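Local coordinates for bradyzoite pseudokinase 1 (PDB 6M7Z), which is a pseudokinase related to divergent kinases that lack the glycine-rich loop and probably contributes to the membrane ultrastructure of the Toxoplasma parasitophorous vacuole, at residues Leu65-Thr68 / Pro69-Arg73; Glu94-Tyr98 / Arg99-Pro103; Lys104-Pro107 / Leu108-Pro111. One frame throughout, in Å; residues are numbered along the deposited sequence.

Contact 1. Residues Leu65-Thr68 / Pro69-Arg73; sequences LSLT and PEQQR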
loop_
_atom_site.group_PDB
_atom_site.type_symbol
_atom_site.label_atom_id
_atom_site.label_comp_id
_atom_site.label_asym_id
_atom_site.label_seq_id
_atom_site.Cartn_x
_atom_site.Cartn_y
_atom_site.Cartn_z
ATOM N N LEU A 65 0.309 -20.322 5.458
ATOM C CA LEU A 65 -0.447 -19.059 5.505
ATOM C C LEU A 65 -1.917 -19.302 5.921
ATOM O O LEU A 65 -2.657 -18.358 6.104
ATOM C CB LEU A 65 -0.357 -18.372 4.136
ATOM C CG LEU A 65 1.068 -18.035 3.647
ATOM C CD1 LEU A 65 1.055 -17.344 2.298
ATOM C CD2 LEU A 65 1.870 -17.178 4.636
ATOM N N SER A 66 -2.335 -20.557 6.033
ATOM C CA SER A 66 -3.742 -20.922 6.275
ATOM C C SER A 66 -4.647 -20.237 5.248
ATOM O O SER A 66 -5.623 -19.602 5.627
ATOM C CB SER A 66 -4.197 -20.560 7.667
ATOM O OG SER A 66 -3.445 -21.246 8.642
ATOM N N LEU A 67 -4.317 -20.368 3.962
ATOM C CA LEU A 67 -5.117 -19.742 2.903
ATOM C C LEU A 67 -6.473 -20.459 2.780
ATOM O O LEU A 67 -6.525 -21.674 2.735
ATOM C CB LEU A 67 -4.364 -19.784 1.568
ATOM C CG LEU A 67 -3.039 -19.015 1.497
ATOM C CD1 LEU A 67 -2.465 -19.058 0.095
ATOM C CD2 LEU A 67 -3.197 -17.567 1.954
ATOM N N THR A 68 -7.552 -19.677 2.726
ATOM C CA THR A 68 -8.880 -20.154 2.336
ATOM C C THR A 68 -8.832 -20.544 0.860
ATOM O O THR A 68 -7.928 -20.123 0.153
ATOM C CB THR A 68 -9.953 -19.078 2.579
ATOM O OG1 THR A 68 -9.681 -17.977 1.707
ATOM C CG2 THR A 68 -10.003 -18.606 4.017
ATOM N N PRO A 69 -9.768 -21.364 0.344
ATOM C CA PRO A 69 -9.819 -21.664 -1.088
ATOM C C PRO A 69 -9.946 -20.407 -1.971
ATOM O O PRO A 69 -9.404 -20.394 -3.084
ATOM C CB PRO A 69 -11.052 -22.572 -1.244
ATOM C CG PRO A 69 -11.272 -23.157 0.140
ATOM C CD PRO A 69 -10.812 -22.085 1.105
ATOM N N GLU A 70 -10.641 -19.370 -1.471
ATOM C CA GLU A 70 -10.762 -18.082 -2.174
ATOM C C GLU A 70 -9.371 -17.445 -2.336
ATOM O O GLU A 70 -9.003 -17.015 -3.420
ATOM C CB GLU A 70 -11.693 -17.123 -1.423
ATOM C CG GLU A 70 -13.173 -17.460 -1.546
ATOM C CD GLU A 70 -14.125 -16.270 -1.442
ATOM O OE1 GLU A 70 -15.269 -16.451 -0.933
ATOM O OE2 GLU A 70 -13.731 -15.160 -1.886
ATOM N N GLN A 71 -8.613 -17.402 -1.233
ATOM C CA GLN A 71 -7.265 -16.856 -1.194
ATOM C C GLN A 71 -6.336 -17.667 -2.108
ATOM O O GLN A 71 -5.510 -17.101 -2.800
ATOM C CB GLN A 71 -6.737 -16.837 0.240
ATOM C CG GLN A 71 -7.245 -15.674 1.092
ATOM C CD GLN A 71 -6.842 -15.849 2.541
ATOM O OE1 GLN A 71 -6.950 -16.932 3.102
ATOM N NE2 GLN A 71 -6.349 -14.792 3.170
ATOM N N GLN A 72 -6.473 -18.992 -2.098
ATOM C CA GLN A 72 -5.695 -19.887 -2.991
ATOM C C GLN A 72 -5.890 -19.454 -4.448
ATOM O O GLN A 72 -4.942 -19.444 -5.211
ATOM C CB GLN A 72 -6.144 -21.342 -2.828
ATOM C CG GLN A 72 -5.050 -22.400 -2.852
ATOM C CD GLN A 72 -5.605 -23.758 -2.457
ATOM O OE1 GLN A 72 -6.632 -23.905 -1.774
ATOM N NE2 GLN A 72 -4.901 -24.794 -2.873
ATOM N N ARG A 73 -7.134 -19.114 -4.815
ATOM C CA ARG A 73 -7.509 -18.778 -6.191
ATOM C C ARG A 73 -6.984 -17.385 -6.565
ATOM O O ARG A 73 -6.639 -17.160 -7.705
ATOM C CB ARG A 73 -9.035 -18.858 -6.379
ATOM C CG ARG A 73 -9.584 -20.266 -6.559
ATOM C CD ARG A 73 -11.064 -20.326 -6.910
ATOM N NE ARG A 73 -11.899 -20.985 -5.902
ATOM C CZ ARG A 73 -12.616 -20.355 -4.966
ATOM N NH1 ARG A 73 -12.805 -19.048 -5.047
ATOM N NH2 ARG A 73 -13.200 -21.044 -3.998
#

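Contact 2. Residues Glu94-Tyr98 / Arg99-Pro103; sequences EPYLY and REILP. With EDO (1,2-ethanediol), chain H.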
loop_
_atom_site.group_PDB
_atom_site.type_symbol
_atom_site.label_atom_id
_atom_site.label_comp_id
_atom_site.label_asym_id
_atom_site.label_seq_id
_atom_site.Cartn_x
_atom_site.Cartn_y
_atom_site.Cartn_z
ATOM N N GLU A 94 9.302 -3.172 8.245
ATOM C CA GLU A 94 7.969 -3.330 7.702
ATOM C C GLU A 94 7.244 -4.472 8.430
ATOM O O GLU A 94 6.091 -4.323 8.829
ATOM C CB GLU A 94 8.013 -3.515 6.184
ATOM C CG GLU A 94 6.660 -3.303 5.542
ATOM C CD GLU A 94 6.590 -3.438 4.024
ATOM O OE1 GLU A 94 7.675 -3.718 3.386
ATOM O OE2 GLU A 94 5.462 -3.264 3.474
ATOM N N PRO A 95 7.858 -5.663 8.625
ATOM C CA PRO A 95 7.233 -6.694 9.461
ATOM C C PRO A 95 6.836 -6.183 10.855
ATOM O O PRO A 95 5.748 -6.521 11.369
ATOM C CB PRO A 95 8.317 -7.772 9.559
ATOM C CG PRO A 95 9.119 -7.595 8.262
ATOM C CD PRO A 95 9.130 -6.103 8.013
ATOM N N TYR A 96 7.704 -5.363 11.459
ATOM C CA TYR A 96 7.420 -4.801 12.765
ATOM C C TYR A 96 6.126 -3.972 12.711
ATOM O O TYR A 96 5.258 -4.149 13.565
ATOM C CB TYR A 96 8.606 -3.963 13.245
ATOM C CG TYR A 96 8.423 -3.350 14.608
ATOM C CD1 TYR A 96 7.783 -2.140 14.767
ATOM C CD2 TYR A 96 8.883 -3.986 15.743
ATOM C CE1 TYR A 96 7.638 -1.564 16.020
ATOM C CE2 TYR A 96 8.717 -3.442 17.004
ATOM C CZ TYR A 96 8.089 -2.225 17.147
ATOM O OH TYR A 96 7.917 -1.675 18.386
ATOM N N LEU A 97 6.001 -3.057 11.737
ATOM C CA LEU A 97 4.782 -2.255 11.601
ATOM C C LEU A 97 3.557 -3.168 11.529
ATOM O O LEU A 97 2.583 -2.922 12.218
ATOM C CB LEU A 97 4.821 -1.381 10.348
ATOM C CG LEU A 97 5.788 -0.206 10.351
ATOM C CD1 LEU A 97 5.536 0.667 9.117
ATOM C CD2 LEU A 97 5.651 0.651 11.603
ATOM N N TYR A 98 3.616 -4.207 10.695
ATOM C CA TYR A 98 2.447 -5.067 10.480
ATOM C C TYR A 98 2.087 -5.825 11.759
ATOM O O TYR A 98 0.903 -5.985 12.033
ATOM C CB TYR A 98 2.645 -6.011 9.286
ATOM C CG TYR A 98 2.234 -5.391 7.973
ATOM C CD1 TYR A 98 0.898 -5.222 7.662
ATOM C CD2 TYR A 98 3.169 -4.951 7.053
ATOM C CE1 TYR A 98 0.492 -4.658 6.464
ATOM C CE2 TYR A 98 2.783 -4.382 5.850
ATOM C CZ TYR A 98 1.436 -4.240 5.545
ATOM O OH TYR A 98 1.040 -3.680 4.359
ATOM N N ARG A 99 3.097 -6.256 12.532
ATOM C CA ARG A 99 2.871 -7.136 13.694
ATOM C C ARG A 99 2.537 -6.338 14.968
ATOM O O ARG A 99 1.796 -6.839 15.808
ATOM C CB ARG A 99 4.102 -8.007 13.940
ATOM C CG ARG A 99 4.329 -9.061 12.865
ATOM C CD ARG A 99 5.734 -9.639 12.914
ATOM N NE ARG A 99 5.895 -10.606 13.985
ATOM C CZ ARG A 99 5.531 -11.884 13.916
ATOM N NH1 ARG A 99 4.904 -12.358 12.851
ATOM N NH2 ARG A 99 5.787 -12.687 14.931
ATOM N N GLU A 100 3.098 -5.129 15.124
ATOM C CA GLU A 100 3.064 -4.421 16.395
ATOM C C GLU A 100 2.270 -3.106 16.326
ATOM O O GLU A 100 1.914 -2.598 17.372
ATOM C CB GLU A 100 4.474 -4.084 16.879
ATOM C CG GLU A 100 5.427 -5.258 16.893
ATOM C CD GLU A 100 5.015 -6.458 17.746
ATOM O OE1 GLU A 100 4.312 -6.266 18.756
ATOM O OE2 GLU A 100 5.408 -7.594 17.399
ATOM N N ILE A 101 2.016 -2.536 15.147
ATOM C CA ILE A 101 1.517 -1.154 15.086
ATOM C C ILE A 101 0.214 -1.030 14.285
ATOM O O ILE A 101 -0.689 -0.307 14.690
ATOM C CB ILE A 101 2.619 -0.219 14.557
ATOM C CG1 ILE A 101 3.799 -0.239 15.533
ATOM C CG2 ILE A 101 2.072 1.188 14.311
ATOM C CD1 ILE A 101 4.702 0.981 15.458
ATOM N N LEU A 102 0.108 -1.721 13.152
ATOM C CA LEU A 102 -1.075 -1.653 12.331
ATOM C C LEU A 102 -2.092 -2.661 12.856
ATOM O O LEU A 102 -1.739 -3.797 13.170
ATOM C CB LEU A 102 -0.694 -1.939 10.874
ATOM C CG LEU A 102 0.368 -1.018 10.278
ATOM C CD1 LEU A 102 0.820 -1.559 8.922
ATOM C CD2 LEU A 102 -0.157 0.421 10.171
ATOM N N PRO A 103 -3.384 -2.283 12.955
ATOM C CA PRO A 103 -4.441 -3.251 13.254
ATOM C C PRO A 103 -4.408 -4.430 12.270
ATOM O O PRO A 103 -3.921 -4.281 11.159
ATOM C CB PRO A 103 -5.742 -2.456 13.067
ATOM C CG PRO A 103 -5.333 -1.005 13.208
ATOM C CD PRO A 103 -3.890 -0.916 12.744
HETATM C C1 EDO H . 10.617 -7.370 4.175
HETATM O O1 EDO H . 10.335 -8.640 3.554
HETATM C C2 EDO H . 9.891 -6.272 3.398
HETATM O O2 EDO H . 10.083 -4.966 3.965
#

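Contact 3. Residues Lys104-Pro107 / Leu108-Pro111; sequences KRSP and LLLP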
loop_
_atom_site.group_PDB
_atom_site.type_symbol
_atom_site.label_atom_id
_atom_site.label_comp_id
_atom_site.label_asym_id
_atom_site.label_seq_id
_atom_site.Cartn_x
_atom_site.Cartn_y
_atom_site.Cartn_z
ATOM N N LYS A 104 -4.944 -5.578 12.692
ATOM C CA LYS A 104 -4.878 -6.806 11.910
ATOM C C LYS A 104 -5.551 -6.585 10.548
ATOM O O LYS A 104 -5.089 -7.135 9.561
ATOM C CB LYS A 104 -5.472 -7.964 12.730
ATOM C CG LYS A 104 -5.909 -9.231 11.996
ATOM C CD LYS A 104 -4.812 -10.181 11.583
ATOM C CE LYS A 104 -5.362 -11.286 10.710
ATOM N NZ LYS A 104 -4.284 -12.134 10.154
ATOM N N ARG A 105 -6.640 -5.811 10.500
ATOM C CA ARG A 105 -7.176 -5.387 9.207
ATOM C C ARG A 105 -7.793 -3.987 9.337
ATOM O O ARG A 105 -8.905 -3.817 9.826
ATOM C CB ARG A 105 -8.178 -6.416 8.653
ATOM C CG ARG A 105 -7.702 -7.853 8.460
ATOM C CD ARG A 105 -6.899 -8.111 7.184
ATOM N NE ARG A 105 -6.662 -9.528 6.945
ATOM C CZ ARG A 105 -5.472 -10.138 6.954
ATOM N NH1 ARG A 105 -4.363 -9.482 7.255
ATOM N NH2 ARG A 105 -5.391 -11.417 6.638
ATOM N N SER A 106 -6.995 -2.975 8.978
ATOM C CA SER A 106 -7.494 -1.676 8.563
ATOM C C SER A 106 -8.007 -1.856 7.144
ATOM O O SER A 106 -7.257 -2.304 6.284
ATOM C CB SER A 106 -6.427 -0.619 8.622
ATOM O OG SER A 106 -5.837 -0.536 9.907
ATOM N N PRO A 107 -9.280 -1.510 6.840
ATOM C CA PRO A 107 -9.872 -1.864 5.548
ATOM C C PRO A 107 -9.188 -1.269 4.303
ATOM O O PRO A 107 -9.264 -1.863 3.235
ATOM C CB PRO A 107 -11.303 -1.314 5.646
ATOM C CG PRO A 107 -11.556 -1.141 7.136
ATOM C CD PRO A 107 -10.213 -0.773 7.714
ATOM N N LEU A 108 -8.549 -0.100 4.438
ATOM C CA LEU A 108 -7.979 0.616 3.291
ATOM C C LEU A 108 -6.441 0.551 3.271
ATOM O O LEU A 108 -5.828 1.315 2.538
ATOM C CB LEU A 108 -8.466 2.071 3.347
ATOM C CG LEU A 108 -9.966 2.268 3.105
ATOM C CD1 LEU A 108 -10.294 3.751 2.975
ATOM C CD2 LEU A 108 -10.440 1.524 1.850
ATOM N N LEU A 109 -5.825 -0.331 4.072
ATOM C CA LEU A 109 -4.376 -0.535 4.051
ATOM C C LEU A 109 -4.077 -1.955 3.537
ATOM O O LEU A 109 -4.816 -2.895 3.856
ATOM C CB LEU A 109 -3.798 -0.330 5.454
ATOM C CG LEU A 109 -4.072 1.036 6.099
ATOM C CD1 LEU A 109 -3.342 1.185 7.429
ATOM C CD2 LEU A 109 -3.696 2.197 5.192
ATOM N N LEU A 110 -3.000 -2.092 2.739
ATOM C CA LEU A 110 -2.591 -3.374 2.178
ATOM C C LEU A 110 -2.392 -4.368 3.326
ATOM O O LEU A 110 -1.557 -4.149 4.195
ATOM C CB LEU A 110 -1.311 -3.179 1.372
ATOM C CG LEU A 110 -0.718 -4.429 0.700
ATOM C CD1 LEU A 110 -1.654 -4.937 -0.390
ATOM C CD2 LEU A 110 0.662 -4.120 0.103
ATOM N N PRO A 111 -3.172 -5.460 3.400
ATOM C CA PRO A 111 -3.011 -6.443 4.465
ATOM C C PRO A 111 -1.803 -7.374 4.281
ATOM O O PRO A 111 -1.428 -7.682 3.154
ATOM C CB PRO A 111 -4.313 -7.265 4.419
ATOM C CG PRO A 111 -4.858 -7.083 3.005
ATOM C CD PRO A 111 -4.265 -5.795 2.484
#

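Contact 1. Residues Leu65-Thr68 / Pro69-Arg73
Thr-68 and Gln-71 exchange bonds at the start of helix 69-74, their side chains passing each other at a slant. The amide oxygen of Gln-71 turns back on the chain: its OE1 accepts from Thr-68 N at 2.8 Å, with the donor in the carbonyl plane on a lone pair and a nearly straight N-H (167°). In the other direction, Gln-71 N donates to Thr-68 OG1 at 3.2 Å. A chi1 of 65° puts that hydroxyl between the threonine's own N and carbonyl carbon, where it can accept from Gln-71 N. From there Thr-68 OG1 also donates to Gln-71 OE1 at 3.2 Å, but from above the amide plane and off the lone pairs, so that OE1 is gripped by two bonds of unequal quality. Thr-68 O receives Gln-72 N at 2.9 Å and begins the helical pattern. Leu-67 slants across Gln-71, its CD2 4.0 Å from Gln-71 CB, and reaches on to Pro-57, while Gln-71 itself rests on Leu-113. Ser-66 has left helix 59-65 through a Schellman motif with positive phi. One helix therefore stops and the next starts within three residues, and the reciprocal exchange there is a capping box with Thr-68 as N-cap.

Contact 2. Residues Glu94-Tyr98 / Arg99-Pro103
This is a local contact within the last turns of helix 88-101, between side chains three to five residues apart, where the helix widens and runs into a loop beside the antiparallel sheet of the N-terminal lobe. The backbone records the widening. Leu-97 O accepts from two amides: Ile-101 N at 3.0 Å, tilted from the carbonyl plane, and Leu-102 N at 2.9 Å in a straighter bond (163°), the second a pi-type step. Two aromatic rings each carry an aliphatic neighbour from four residues on. Glu-100 CG lies over one face of the Tyr-96 ring, 3.9 Å from its centroid and displaced toward the rim; a chi1 of -51° lays CG on the ring, and the bend at the next torsion turns the carboxylate, 43° from the ring plane, away to bond Tyr-20 OH. Ile-101 CD1 meets the same ring at its edge, 3.9 Å from Tyr-96 CE1, and also touches Leu-97 CD2. Further round, Leu-102 CD1 sits over a face of Tyr-98, 4.0 Å from the ring centroid, a second CH-pi contact. The phenol of Tyr-98 is fixed at its far end by Leu-110 O. Arg-99 curls its aliphatic chain past Pro-95 O, with CG 3.3 Å from it, before pairing with Glu-115. At the near end of the segment Glu-94 OE1 accepts from the hydroxyl O2 of a 1,2-ethanediol, probably from the crystallisation liquor, at 2.8 Å, while OE2 makes a salt bridge to Lys-79 of strand 76-82. A strand lysine joined to a helix glutamate identifies helix 88-101 as the αC helix of the protein kinase fold, and Tyr-98, one turn after that glutamate, occupies a place consistent with the αC residue of the regulatory spine.

Contact 3. Residues Lys104-Pro107 / Leu108-Pro111
The chain reverses between Ser-106 and Leu-109 in a type I beta turn with Pro-107 and Leu-108 at its corners, closed by Leu-109 N donating to Ser-106 O at 3.3 Å. The N-H points almost straight at the oxygen (169°), yet it arrives from well above the carbonyl plane rather than on a lone pair. On one flank of the turn the side chains of its first and last residues meet: Ser-106 CB packs against Leu-109 CD1 at 3.8 Å, and Ser-106 OG lies 3.9 Å from the same methyl. Leu-108 leans back on the peptide before it, with CD2 3.8 Å from Pro-107 O. Lying between helix 88-101 and strand 114-117, this is the αC-β4 loop of the kinase fold, which characteristically binds the N-terminal lobe to the C-terminal one. Here Leu-108 inserts against Asn-152, Ala-155 and Ala-156 of helix 146-161, and backbone bonds join Leu-108 and Leu-110 to Leu-185. Where the two arms of the turn part, Arg-105 crosses Pro-111 at about a right angle. The bend at chi2 (-80°) brings Arg-105 CD to 3.9 Å from Pro-111 CB; Arg-105 NH1 comes to 3.6 Å from that same carbon, and the guanidinium meets the proline obliquely. Lys-104 CE lies over one guanidinium face, and NH1 donates to Ser-112 O as well as, weakly, to Lys-104 O.

The three contacts follow one another along the chain without nesting or crossing, each closing only a local turn. Contact 1 starts helix 69-74, part of the helical connection from strand 50-54 to strand 76-82, an arrangement consistent with the missing glycine-rich loop. The chain then runs through strand 76-82 into helix 88-101, whose end is contact 2, and passes directly into contact 3, the turn leading to strand 114-117. Contacts 2 and 3 touch, Leu-102 CD2 packing on Leu-109 CD1 at 4.3 Å, and together they join helix 88-101 to helix 146-161 and strand 183-185 of the C-terminal lobe. Contact 1 stands apart, its centre about 22 Å from that of contact 2.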